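PDB 6WNS: acyl-homoserine-lactone synthase from Mesorhizobium sp. ORS 3359, which catalyses the formation of acyl-homoserine lactone quorum-sensing signals from acyl groups carried on coenzyme A, probably with S-adenosylmethionine as co-substrate. Local coordinates for residues Ser118-Gly123 and Tyr193-Ala198; Val125-Leu130 and Glu184-Thr189; Arg139-Val144 and Ile179-Glu184; Leu160-Asn165 and Ile175-Asp180. All blocks are in the same frame, centred on the assembly; numbering follows the deposited sequence.

Interaction 1. Residues Ser118-Gly123 and Tyr193-Ala198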
loop_
_atom_site.group_PDB
_atom_site.type_symbol
_atom_site.label_atom_id
_atom_site.label_comp_id
_atom_site.label_asym_id
_atom_site.label_seq_id
_atom_site.Cartn_x
_atom_site.Cartn_y
_atom_site.Cartn_z
ATOM N N SER A 118 11.777 -5.306 -16.450
ATOM C CA SER A 118 11.118 -6.649 -16.447
ATOM C C SER A 118 11.284 -7.304 -15.057
ATOM O O SER A 118 11.411 -8.552 -14.992
ATOM C CB SER A 118 11.656 -7.542 -17.567
ATOM O OG SER A 118 11.115 -7.182 -18.834
ATOM N N SER A 119 11.247 -6.488 -13.988
ATOM C CA SER A 119 11.577 -6.835 -12.574
ATOM C C SER A 119 10.335 -7.284 -11.810
ATOM O O SER A 119 9.264 -6.667 -11.882
ATOM C CB SER A 119 12.210 -5.665 -11.829
ATOM O OG SER A 119 12.835 -6.106 -10.622
ATOM N N PRO A 120 10.457 -8.307 -10.947
ATOM C CA PRO A 120 9.324 -8.643 -10.111
ATOM C C PRO A 120 9.167 -7.640 -8.954
ATOM O O PRO A 120 8.460 -8.010 -8.062
ATOM C CB PRO A 120 9.644 -10.077 -9.650
ATOM C CG PRO A 120 11.157 -10.244 -9.786
ATOM C CD PRO A 120 11.644 -9.141 -10.703
ATOM N N VAL A 121 9.769 -6.430 -8.985
ATOM C CA VAL A 121 9.708 -5.495 -7.820
ATOM C C VAL A 121 8.258 -5.430 -7.363
ATOM O O VAL A 121 8.006 -5.420 -6.170
ATOM C CB VAL A 121 10.206 -4.071 -8.127
ATOM C CG1 VAL A 121 9.829 -3.128 -7.003
ATOM C CG2 VAL A 121 11.699 -3.985 -8.442
ATOM N N ALA A 122 7.329 -5.346 -8.306
ATOM C CA ALA A 122 5.896 -5.269 -7.976
ATOM C C ALA A 122 5.583 -6.497 -7.120
ATOM O O ALA A 122 5.035 -6.347 -6.042
ATOM C CB ALA A 122 5.036 -5.178 -9.206
ATOM N N GLY A 123 5.924 -7.682 -7.627
ATOM C CA GLY A 123 5.764 -8.959 -6.890
ATOM C C GLY A 123 6.225 -8.841 -5.410
ATOM O O GLY A 123 5.389 -9.138 -4.431
ATOM N N TYR A 193 5.114 -14.581 -9.571
ATOM C CA TYR A 193 6.385 -13.851 -9.812
ATOM C C TYR A 193 7.611 -14.740 -9.638
ATOM O O TYR A 193 8.741 -14.174 -9.720
ATOM C CB TYR A 193 6.517 -12.676 -8.849
ATOM C CG TYR A 193 5.567 -11.572 -9.179
ATOM C CD1 TYR A 193 5.961 -10.521 -9.988
ATOM C CD2 TYR A 193 4.262 -11.604 -8.726
ATOM C CE1 TYR A 193 5.090 -9.486 -10.291
ATOM C CE2 TYR A 193 3.379 -10.580 -9.020
ATOM C CZ TYR A 193 3.791 -9.525 -9.812
ATOM O OH TYR A 193 2.914 -8.522 -10.073
ATOM N N GLY A 194 7.393 -16.035 -9.352
ATOM C CA GLY A 194 8.462 -17.040 -9.168
ATOM C C GLY A 194 9.697 -16.442 -8.516
ATOM O O GLY A 194 10.724 -16.343 -9.199
ATOM N N ILE A 195 9.621 -15.992 -7.260
ATOM C CA ILE A 195 10.873 -15.720 -6.494
ATOM C C ILE A 195 10.837 -16.518 -5.190
ATOM O O ILE A 195 9.737 -16.988 -4.760
ATOM C CB ILE A 195 11.171 -14.226 -6.305
ATOM C CG1 ILE A 195 10.021 -13.498 -5.605
ATOM C CG2 ILE A 195 11.555 -13.578 -7.639
ATOM C CD1 ILE A 195 10.027 -13.697 -4.116
ATOM N N SER A 196 12.031 -16.699 -4.630
ATOM C CA SER A 196 12.362 -17.794 -3.694
ATOM C C SER A 196 12.870 -17.236 -2.368
ATOM O O SER A 196 12.250 -17.567 -1.366
ATOM C CB SER A 196 13.382 -18.710 -4.283
ATOM O OG SER A 196 13.273 -18.734 -5.691
ATOM N N GLY A 197 14.004 -16.519 -2.356
ATOM C CA GLY A 197 14.741 -16.208 -1.114
ATOM C C GLY A 197 13.765 -15.640 -0.043
ATOM O O GLY A 197 12.435 -15.725 -0.192
ATOM N N ALA A 198 14.364 -15.157 1.086
ATOM C CA ALA A 198 13.650 -14.329 2.090
ATOM C C ALA A 198 13.171 -13.053 1.404
ATOM O O ALA A 198 13.892 -12.582 0.496
ATOM C CB ALA A 198 14.563 -14.020 3.244
#

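Interaction 2. Residues Val125-Leu130 and Glu184-Thr189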
loop_
_atom_site.group_PDB
_atom_site.type_symbol
_atom_site.label_atom_id
_atom_site.label_comp_id
_atom_site.label_asym_id
_atom_site.label_seq_id
_atom_site.Cartn_x
_atom_site.Cartn_y
_atom_site.Cartn_z
ATOM N N VAL A 125 6.893 -6.252 -3.622
ATOM C CA VAL A 125 6.045 -5.295 -2.844
ATOM C C VAL A 125 4.703 -5.939 -2.479
ATOM O O VAL A 125 4.290 -5.823 -1.333
ATOM C CB VAL A 125 5.789 -3.993 -3.631
ATOM C CG1 VAL A 125 4.886 -3.065 -2.833
ATOM C CG2 VAL A 125 7.082 -3.305 -4.035
ATOM N N LEU A 126 3.999 -6.526 -3.447
ATOM C CA LEU A 126 2.661 -7.104 -3.166
ATOM C C LEU A 126 2.817 -8.290 -2.170
ATOM O O LEU A 126 2.229 -8.284 -1.090
ATOM C CB LEU A 126 2.061 -7.525 -4.509
ATOM C CG LEU A 126 1.566 -6.401 -5.426
ATOM C CD1 LEU A 126 1.230 -6.945 -6.797
ATOM C CD2 LEU A 126 0.316 -5.752 -4.840
ATOM N N CYS A 127 3.666 -9.255 -2.480
ATOM C CA CYS A 127 3.956 -10.369 -1.539
ATOM C C CYS A 127 4.386 -9.828 -0.159
ATOM O O CYS A 127 3.962 -10.398 0.850
ATOM C CB CYS A 127 5.027 -11.270 -2.114
ATOM S SG CYS A 127 4.883 -12.896 -1.357
ATOM N N GLY A 128 5.163 -8.734 -0.117
ATOM C CA GLY A 128 5.792 -8.218 1.112
ATOM C C GLY A 128 4.747 -7.573 1.991
ATOM O O GLY A 128 4.861 -7.645 3.248
ATOM N N LEU A 129 3.754 -6.974 1.327
ATOM C CA LEU A 129 2.569 -6.352 1.969
ATOM C C LEU A 129 1.831 -7.461 2.727
ATOM O O LEU A 129 1.590 -7.256 3.911
ATOM C CB LEU A 129 1.653 -5.688 0.941
ATOM C CG LEU A 129 0.471 -4.931 1.552
ATOM C CD1 LEU A 129 0.934 -3.637 2.257
ATOM C CD2 LEU A 129 -0.609 -4.637 0.511
ATOM N N LEU A 130 1.506 -8.580 2.072
ATOM C CA LEU A 130 0.720 -9.680 2.709
ATOM C C LEU A 130 1.529 -10.287 3.847
ATOM O O LEU A 130 0.950 -10.564 4.910
ATOM C CB LEU A 130 0.395 -10.771 1.699
ATOM C CG LEU A 130 -0.496 -10.331 0.550
ATOM C CD1 LEU A 130 -0.663 -11.461 -0.447
ATOM C CD2 LEU A 130 -1.832 -9.843 1.080
ATOM N N GLU A 184 -2.296 -18.536 1.476
ATOM C CA GLU A 184 -2.523 -19.082 0.109
ATOM C C GLU A 184 -2.239 -17.931 -0.846
ATOM O O GLU A 184 -1.364 -18.098 -1.763
ATOM C CB GLU A 184 -3.921 -19.708 -0.108
ATOM C CG GLU A 184 -5.024 -19.326 0.897
ATOM C CD GLU A 184 -5.159 -20.180 2.168
ATOM O OE1 GLU A 184 -4.727 -19.723 3.257
ATOM O OE2 GLU A 184 -5.742 -21.269 2.083
ATOM N N ALA A 185 -2.904 -16.797 -0.591
ATOM C CA ALA A 185 -2.728 -15.539 -1.349
ATOM C C ALA A 185 -1.199 -15.365 -1.494
ATOM O O ALA A 185 -0.624 -15.309 -2.712
ATOM C CB ALA A 185 -3.461 -14.421 -0.634
ATOM N N ILE A 186 -0.500 -15.502 -0.341
ATOM C CA ILE A 186 0.976 -15.314 -0.298
ATOM C C ILE A 186 1.659 -16.275 -1.280
ATOM O O ILE A 186 2.496 -15.813 -2.092
ATOM C CB ILE A 186 1.485 -15.442 1.145
ATOM C CG1 ILE A 186 1.054 -14.218 1.966
ATOM C CG2 ILE A 186 2.995 -15.599 1.151
ATOM C CD1 ILE A 186 0.611 -14.553 3.386
ATOM N N GLU A 187 1.320 -17.562 -1.214
ATOM C CA GLU A 187 2.024 -18.613 -1.984
ATOM C C GLU A 187 1.904 -18.359 -3.498
ATOM O O GLU A 187 2.990 -18.359 -4.234
ATOM C CB GLU A 187 1.459 -19.995 -1.634
ATOM C CG GLU A 187 2.397 -20.766 -0.755
ATOM C CD GLU A 187 3.815 -20.619 -1.252
ATOM O OE1 GLU A 187 4.637 -19.909 -0.449
ATOM O OE2 GLU A 187 4.072 -21.159 -2.470
ATOM N N GLN A 188 0.654 -18.181 -3.951
ATOM C CA GLN A 188 0.297 -18.048 -5.391
ATOM C C GLN A 188 1.027 -16.796 -5.935
ATOM O O GLN A 188 1.514 -16.808 -7.100
ATOM C CB GLN A 188 -1.234 -17.971 -5.536
ATOM C CG GLN A 188 -1.872 -19.079 -6.382
ATOM C CD GLN A 188 -1.284 -19.250 -7.764
ATOM O OE1 GLN A 188 -0.305 -20.117 -7.944
ATOM N NE2 GLN A 188 -1.933 -18.528 -8.775
ATOM N N THR A 189 1.192 -15.786 -5.095
ATOM C CA THR A 189 1.787 -14.477 -5.507
ATOM C C THR A 189 3.266 -14.721 -5.881
ATOM O O THR A 189 3.694 -14.420 -7.095
ATOM C CB THR A 189 1.635 -13.395 -4.425
ATOM O OG1 THR A 189 0.204 -13.048 -4.203
ATOM C CG2 THR A 189 2.390 -12.123 -4.794
#

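Interaction 3. Residues Arg139-Val144 and Ile179-Glu184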
loop_
_atom_site.group_PDB
_atom_site.type_symbol
_atom_site.label_atom_id
_atom_site.label_comp_id
_atom_site.label_asym_id
_atom_site.label_seq_id
_atom_site.Cartn_x
_atom_site.Cartn_y
_atom_site.Cartn_z
ATOM N N ARG A 139 -5.492 -9.206 9.550
ATOM C CA ARG A 139 -6.193 -10.387 8.951
ATOM C C ARG A 139 -6.803 -9.951 7.611
ATOM O O ARG A 139 -6.886 -10.803 6.612
ATOM C CB ARG A 139 -7.251 -10.898 9.920
ATOM C CG ARG A 139 -6.702 -11.124 11.315
ATOM C CD ARG A 139 -6.252 -12.554 11.516
ATOM N NE ARG A 139 -7.338 -13.526 11.441
ATOM C CZ ARG A 139 -8.174 -13.821 12.437
ATOM N NH1 ARG A 139 -8.093 -13.182 13.593
ATOM N NH2 ARG A 139 -9.125 -14.718 12.258
ATOM N N GLN A 140 -7.177 -8.667 7.523
ATOM C CA GLN A 140 -7.658 -8.119 6.239
ATOM C C GLN A 140 -7.052 -6.728 5.974
ATOM O O GLN A 140 -6.658 -5.993 6.970
ATOM C CB GLN A 140 -9.180 -8.053 6.224
ATOM C CG GLN A 140 -9.834 -9.434 6.427
ATOM C CD GLN A 140 -11.391 -9.170 6.611
ATOM O OE1 GLN A 140 -11.822 -8.401 7.377
ATOM N NE2 GLN A 140 -12.229 -9.737 5.744
ATOM N N ILE A 141 -7.117 -6.324 4.693
ATOM C CA ILE A 141 -6.621 -4.986 4.220
ATOM C C ILE A 141 -7.709 -4.356 3.349
ATOM O O ILE A 141 -8.201 -5.124 2.349
ATOM C CB ILE A 141 -5.326 -5.123 3.406
ATOM C CG1 ILE A 141 -4.165 -5.609 4.271
ATOM C CG2 ILE A 141 -4.986 -3.784 2.730
ATOM C CD1 ILE A 141 -3.178 -6.455 3.484
ATOM N N SER A 142 -8.139 -3.071 3.778
ATOM C CA SER A 142 -9.113 -2.281 2.987
ATOM C C SER A 142 -8.334 -1.380 2.032
ATOM O O SER A 142 -7.169 -1.048 2.363
ATOM C CB SER A 142 -10.082 -1.514 3.830
ATOM O OG SER A 142 -9.435 -0.556 4.627
ATOM N N VAL A 143 -8.908 -1.057 0.866
ATOM C CA VAL A 143 -8.186 -0.224 -0.146
ATOM C C VAL A 143 -9.193 0.414 -1.093
ATOM O O VAL A 143 -10.243 -0.185 -1.448
ATOM C CB VAL A 143 -7.141 -1.076 -0.885
ATOM C CG1 VAL A 143 -7.819 -2.188 -1.707
ATOM C CG2 VAL A 143 -6.191 -0.283 -1.759
ATOM N N VAL A 144 -8.833 1.589 -1.543
ATOM C CA VAL A 144 -9.495 2.342 -2.633
ATOM C C VAL A 144 -8.507 2.275 -3.801
ATOM O O VAL A 144 -7.308 2.663 -3.600
ATOM C CB VAL A 144 -9.746 3.807 -2.198
ATOM C CG1 VAL A 144 -10.399 4.590 -3.350
ATOM C CG2 VAL A 144 -10.564 3.927 -0.907
ATOM N N ILE A 179 -9.601 -7.128 1.493
ATOM C CA ILE A 179 -8.695 -8.227 1.037
ATOM C C ILE A 179 -8.407 -9.133 2.227
ATOM O O ILE A 179 -8.003 -8.587 3.264
ATOM C CB ILE A 179 -7.397 -7.651 0.416
ATOM C CG1 ILE A 179 -7.686 -6.957 -0.919
ATOM C CG2 ILE A 179 -6.345 -8.737 0.205
ATOM C CD1 ILE A 179 -6.729 -5.816 -1.256
ATOM N N ASP A 180 -8.645 -10.454 2.094
ATOM C CA ASP A 180 -8.148 -11.444 3.082
ATOM C C ASP A 180 -6.608 -11.606 2.838
ATOM O O ASP A 180 -6.094 -11.917 1.756
ATOM C CB ASP A 180 -8.884 -12.793 3.004
ATOM C CG ASP A 180 -10.346 -12.640 3.357
ATOM O OD1 ASP A 180 -10.689 -11.591 3.985
ATOM O OD2 ASP A 180 -11.126 -13.612 3.053
ATOM N N VAL A 181 -5.940 -11.572 4.034
ATOM C CA VAL A 181 -4.487 -11.872 4.221
ATOM C C VAL A 181 -4.388 -13.365 4.553
ATOM O O VAL A 181 -4.532 -13.710 5.714
ATOM C CB VAL A 181 -3.854 -10.982 5.312
ATOM C CG1 VAL A 181 -2.369 -11.252 5.468
ATOM C CG2 VAL A 181 -4.085 -9.494 5.068
ATOM N N THR A 182 -4.222 -14.210 3.536
ATOM C CA THR A 182 -4.247 -15.683 3.661
ATOM C C THR A 182 -2.872 -16.244 3.249
ATOM O O THR A 182 -2.174 -15.679 2.326
ATOM C CB THR A 182 -5.483 -16.244 2.937
ATOM O OG1 THR A 182 -5.467 -16.048 1.510
ATOM C CG2 THR A 182 -6.756 -15.633 3.485
ATOM N N PRO A 183 -2.409 -17.316 3.959
ATOM C CA PRO A 183 -1.180 -18.039 3.602
ATOM C C PRO A 183 -1.040 -18.427 2.054
ATOM O O PRO A 183 0.100 -18.651 1.533
ATOM C CB PRO A 183 -1.283 -19.269 4.523
ATOM C CG PRO A 183 -1.877 -18.702 5.783
ATOM C CD PRO A 183 -2.951 -17.767 5.260
ATOM N N GLU A 184 -2.296 -18.536 1.476
ATOM C CA GLU A 184 -2.523 -19.082 0.109
ATOM C C GLU A 184 -2.239 -17.931 -0.846
ATOM O O GLU A 184 -1.364 -18.098 -1.763
ATOM C CB GLU A 184 -3.921 -19.708 -0.108
ATOM C CG GLU A 184 -5.024 -19.326 0.897
ATOM C CD GLU A 184 -5.159 -20.180 2.168
ATOM O OE1 GLU A 184 -4.727 -19.723 3.257
ATOM O OE2 GLU A 184 -5.742 -21.269 2.083
#

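Interaction 4. Residues Leu160-Asn165 and Ile175-Asp180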
loop_
_atom_site.group_PDB
_atom_site.type_symbol
_atom_site.label_atom_id
_atom_site.label_comp_id
_atom_site.label_asym_id
_atom_site.label_seq_id
_atom_site.Cartn_x
_atom_site.Cartn_y
_atom_site.Cartn_z
ATOM N N LEU A 160 -10.976 -11.414 -2.232
ATOM C CA LEU A 160 -11.352 -10.019 -1.863
ATOM C C LEU A 160 -12.809 -9.785 -2.221
ATOM O O LEU A 160 -13.355 -10.554 -3.036
ATOM C CB LEU A 160 -10.476 -9.015 -2.605
ATOM C CG LEU A 160 -10.591 -9.055 -4.125
ATOM C CD1 LEU A 160 -11.719 -8.187 -4.662
ATOM C CD2 LEU A 160 -9.282 -8.701 -4.760
ATOM N N PHE A 161 -13.390 -8.751 -1.616
ATOM C CA PHE A 161 -14.835 -8.438 -1.679
ATOM C C PHE A 161 -14.916 -6.960 -2.049
ATOM O O PHE A 161 -14.326 -6.118 -1.335
ATOM C CB PHE A 161 -15.543 -8.779 -0.360
ATOM C CG PHE A 161 -16.037 -10.194 -0.190
ATOM C CD1 PHE A 161 -16.984 -10.738 -1.050
ATOM C CD2 PHE A 161 -15.655 -10.941 0.915
ATOM C CE1 PHE A 161 -17.465 -12.021 -0.864
ATOM C CE2 PHE A 161 -16.145 -12.216 1.116
ATOM C CZ PHE A 161 -17.057 -12.755 0.229
ATOM N N GLU A 162 -15.587 -6.636 -3.150
ATOM C CA GLU A 162 -15.953 -5.227 -3.451
ATOM C C GLU A 162 -16.875 -4.717 -2.329
ATOM O O GLU A 162 -17.674 -5.501 -1.833
ATOM C CB GLU A 162 -16.642 -5.129 -4.811
ATOM C CG GLU A 162 -15.705 -5.370 -5.988
ATOM C CD GLU A 162 -15.476 -6.828 -6.381
ATOM O OE1 GLU A 162 -14.773 -7.037 -7.501
ATOM O OE2 GLU A 162 -16.017 -7.771 -5.569
ATOM N N LEU A 163 -16.749 -3.462 -1.906
ATOM C CA LEU A 163 -17.482 -2.939 -0.729
ATOM C C LEU A 163 -18.614 -2.015 -1.235
ATOM O O LEU A 163 -19.452 -1.540 -0.434
ATOM C CB LEU A 163 -16.526 -2.101 0.143
ATOM C CG LEU A 163 -15.474 -2.918 0.891
ATOM C CD1 LEU A 163 -14.416 -2.027 1.489
ATOM C CD2 LEU A 163 -16.107 -3.814 1.986
ATOM N N GLY A 164 -18.692 -1.806 -2.556
ATOM C CA GLY A 164 -19.723 -0.917 -3.079
ATOM C C GLY A 164 -19.772 -0.834 -4.665
ATOM O O GLY A 164 -18.941 -1.501 -5.338
ATOM N N ASN A 165 -20.376 0.298 -5.051
ATOM C CA ASN A 165 -20.407 0.791 -6.477
ATOM C C ASN A 165 -19.038 1.432 -6.763
ATOM O O ASN A 165 -18.473 2.026 -5.797
ATOM C CB ASN A 165 -21.551 1.793 -6.738
ATOM C CG ASN A 165 -22.945 1.184 -6.687
ATOM O OD1 ASN A 165 -23.204 0.144 -7.313
ATOM N ND2 ASN A 165 -23.838 1.832 -5.938
ATOM N N ILE A 175 -12.807 2.088 -6.806
ATOM C CA ILE A 175 -13.682 1.127 -6.068
ATOM C C ILE A 175 -12.994 0.783 -4.743
ATOM O O ILE A 175 -11.747 0.924 -4.613
ATOM C CB ILE A 175 -14.026 -0.090 -6.939
ATOM C CG1 ILE A 175 -15.175 -0.928 -6.336
ATOM C CG2 ILE A 175 -12.784 -0.930 -7.245
ATOM C CD1 ILE A 175 -16.049 -1.595 -7.370
ATOM N N ALA A 176 -13.794 0.500 -3.721
ATOM C CA ALA A 176 -13.337 0.012 -2.411
ATOM C C ALA A 176 -13.387 -1.521 -2.341
ATOM O O ALA A 176 -14.434 -2.157 -2.740
ATOM C CB ALA A 176 -14.178 0.678 -1.366
ATOM N N LEU A 177 -12.316 -2.118 -1.812
ATOM C CA LEU A 177 -12.144 -3.591 -1.657
ATOM C C LEU A 177 -11.795 -3.940 -0.209
ATOM O O LEU A 177 -11.103 -3.123 0.462
ATOM C CB LEU A 177 -10.943 -3.966 -2.516
ATOM C CG LEU A 177 -11.159 -4.327 -3.975
ATOM C CD1 LEU A 177 -12.437 -3.790 -4.596
ATOM C CD2 LEU A 177 -9.932 -3.937 -4.718
ATOM N N LEU A 178 -12.173 -5.141 0.254
ATOM C CA LEU A 178 -11.655 -5.751 1.519
ATOM C C LEU A 178 -10.903 -7.056 1.200
ATOM O O LEU A 178 -11.519 -7.957 0.613
ATOM C CB LEU A 178 -12.817 -5.985 2.478
ATOM C CG LEU A 178 -12.367 -6.511 3.843
ATOM C CD1 LEU A 178 -11.491 -5.455 4.509
ATOM C CD2 LEU A 178 -13.543 -6.911 4.738
ATOM N N ILE A 179 -9.601 -7.128 1.493
ATOM C CA ILE A 179 -8.695 -8.227 1.037
ATOM C C ILE A 179 -8.407 -9.133 2.227
ATOM O O ILE A 179 -8.003 -8.587 3.264
ATOM C CB ILE A 179 -7.397 -7.651 0.416
ATOM C CG1 ILE A 179 -7.686 -6.957 -0.919
ATOM C CG2 ILE A 179 -6.345 -8.737 0.205
ATOM C CD1 ILE A 179 -6.729 -5.816 -1.256
ATOM N N ASP A 180 -8.645 -10.454 2.094
ATOM C CA ASP A 180 -8.148 -11.444 3.082
ATOM C C ASP A 180 -6.608 -11.606 2.838
ATOM O O ASP A 180 -6.094 -11.917 1.756
ATOM C CB ASP A 180 -8.884 -12.793 3.004
ATOM C CG ASP A 180 -10.346 -12.640 3.357
ATOM O OD1 ASP A 180 -10.689 -11.591 3.985
ATOM O OD2 ASP A 180 -11.126 -13.612 3.053
HETATM O O HOH W 1 -16.990 0.840 -3.970
#

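Interaction 1. Residues Ser118-Gly123 and Tyr193-Ala198
A CH-pi contact between Gly123 and Tyr193 ties the first turn of helix 121-135, with Pro120 at its N-cap position, to the chain leaving helix 183-192, whose end is a Schellman motif with Gly194 in the positive-phi position. The phenol ring lies flat against the helix backbone: Gly123 CA stands 3.2 Å from the centroid of the Tyr193 ring and 3° off its normal. Gly123 N lies over the same face, 3.3 Å from Tyr193 CE1. Such close approach depends on Gly123 having no side chain, because a CB there would point into the ring and collide with CG. The tyrosine CG is anti to its own carbonyl carbon and beside the backbone N (chi1 -71°), which sets CG on the side of this turn. Pro120 CB approaches CD1 of Tyr193 obliquely at 3.7 Å, and at the far end of the ring the methyl of Ala122 comes to 4.1 Å from the Tyr193 OH. Leu126 of the same helix and Leu156 of a loop also touch the tyrosine side chain. An alanine in place of Tyr193 would probably open a gap over the Gly123 backbone and leave the first helical turn less firmly joined to the end of helix 183-192. Beyond the Schellman glycine, Ile195, which also packs on Phe124, crosses Pro120 obliquely, its CG2 branch resting 4.0 Å from Pro120 CG.

Interaction 2. Residues Val125-Leu130 and Glu184-Thr189
Leu130 and Cys127 pack against Ala185, Ile186 and Thr189 in a buried, largely apolar helix-helix contact between helices 121-135 and 183-192. The two segments run nearly antiparallel, at 160°, with their axes 9.5 Å apart at closest approach. Leu130 and Ile186 pass one another in opposite senses, Leu130 CB meeting Ile186 CG1 at 3.5 Å. Farther out, the CD1 branch of Leu130 reaches the Ala185 methyl at 4.1 Å. Cys127 has its sulfur anti to the backbone N (chi1 -157°), and SG rests 4.1 Å from Ile186 CG2. Its CB meets the methyl of Thr189, with CG2 at 3.9 Å. The threonine hydroxyl turns back into its own helix: OG1 donates to Ala185 O at 2.8 Å from above the carbonyl plane, and this oxygen also accepts the Thr189 backbone N-H. Trp158 NE1 binds the same hydroxyl, which is thus satisfied although buried. An alanine at Thr189 would probably leave the Trp158 indole N-H without its acceptor and open a gap beside Cys127 CB. Helix 121-135 is the connection of a beta-alpha-beta crossover between the parallel strands 100-108 and 140-146, and its pairing with helix 183-192 is consistent with the acetyltransferase-like fold of the autoinducer synthases.

Interaction 3. Residues Arg139-Val144 and Ile179-Glu184
Arg139 O receives the backbone N-H of Val181 at 2.9 Å, the first bond of an antiparallel pairing between strands 140-146 and 174-180 in the central mixed sheet. The same oxygen lies against the valine side chain, 3.3 Å from Val181 CB. At Gln140 the strand proper begins. This residue forms a non-hydrogen-bonded pair with Asp180, and the two side chains run abreast in the same sense. Gln140 NE2 donates to Asp180 OD1 at 3.0 Å in a fairly straight bond, 163° at the hydrogen. The carboxylate oxygen sits in the amide plane and is approached nearly along its C-O axis, while the two flat groups are turned only 28° apart, a near coplanarity that the bond probably helps to keep. The extended chain of the glutamine beyond CG (chi2 171°) lies alongside the carboxylate, with CG 3.4 Å from Asp180 OD1. Ile141 follows as a hydrogen-bonded pair with Ile179: its N-H reaches Ile179 O at 2.8 Å and its carbonyl accepts the Ile179 N-H in return. On this opposite face of the sheet the side chains are apolar. Ile141 and Val181 meet nearly perpendicularly, Ile141 CD1 touching Val181 CG2 at 3.5 Å, and Ala133 of helix 121-135 touches both residues. Strand 140-146 is bounded on its other edge by strand 100-108, to which Ser142 bonds through its backbone. Two residues beyond Ile141, Val143 returns to the isoleucine-lined face, where its CG1 lies 3.8 Å from Ile179 CD1.

Interaction 4. Residues Leu160-Asn165 and Ile175-Asp180
Phe161 O accepts the backbone N-H of Leu178 at 2.8 Å, with a nearly straight 163° at the hydrogen, and Leu177 CA also approaches this oxygen in a CA-H...O contact. The Phe161 N-H returns a bond to Leu178 O, making a hydrogen-bonded antiparallel pair in the beta hairpin of strands 160-162 and 174-180. Past the end of the short strand, Leu163 N still bonds Ala176 O at 2.8 Å. Beyond that a water takes over, donating to Asn165 O at 2.6 Å and accepting from Ala176 N. On one face, Leu160 has its CG between the backbone N and the carbonyl carbon (chi1 62°), and its CD1 branch touches Leu177 CG at 4.0 Å, while Leu160 CB packs on CG1 of Ile179. Glu162 lies side by side with Leu177, its CG 3.9 Å from Leu177 CD1, and its chain bends at chi2 (85°); the carboxylate forms a salt bridge with Arg154. Ile175 CD1 reaches the same CG of Glu162 and comes 3.5 Å from Gly164 O. The two branches of Leu163 meet successive residues of the partner strand: CD1 lies 3.6 Å from Leu177 O, and CD2 faces Leu178 CB. Strand 160-162 is the outermost strand at this end of the sheet, and strand 174-180 separates it from strand 140-146. Helix 149-155 packs on the face of Leu160, Glu162 and Leu177, whereas Leu163 and Ala176 rest against Met82 of helix 81-84.

Overall arrangement
The four contacts lead from the surface into the fold and out to the sheet edge. Interaction 1 is a surface contact and interaction 2 a buried one; both use helix 121-135 and touch through Tyr193 and Leu126, and neither has a hydrogen bond between its segments. Interactions 3 and 4, partly buried, are instead strand pairings held by backbone bonds on either edge of strand 174-180, and share Ile179 and Asp180. Interaction 3 adds a polar side-chain pair, interaction 4 a bridging water. Glu184 joins interactions 2 and 3, where strand 174-180 passes into helix 183-192, and Leu130 O packs on Val181.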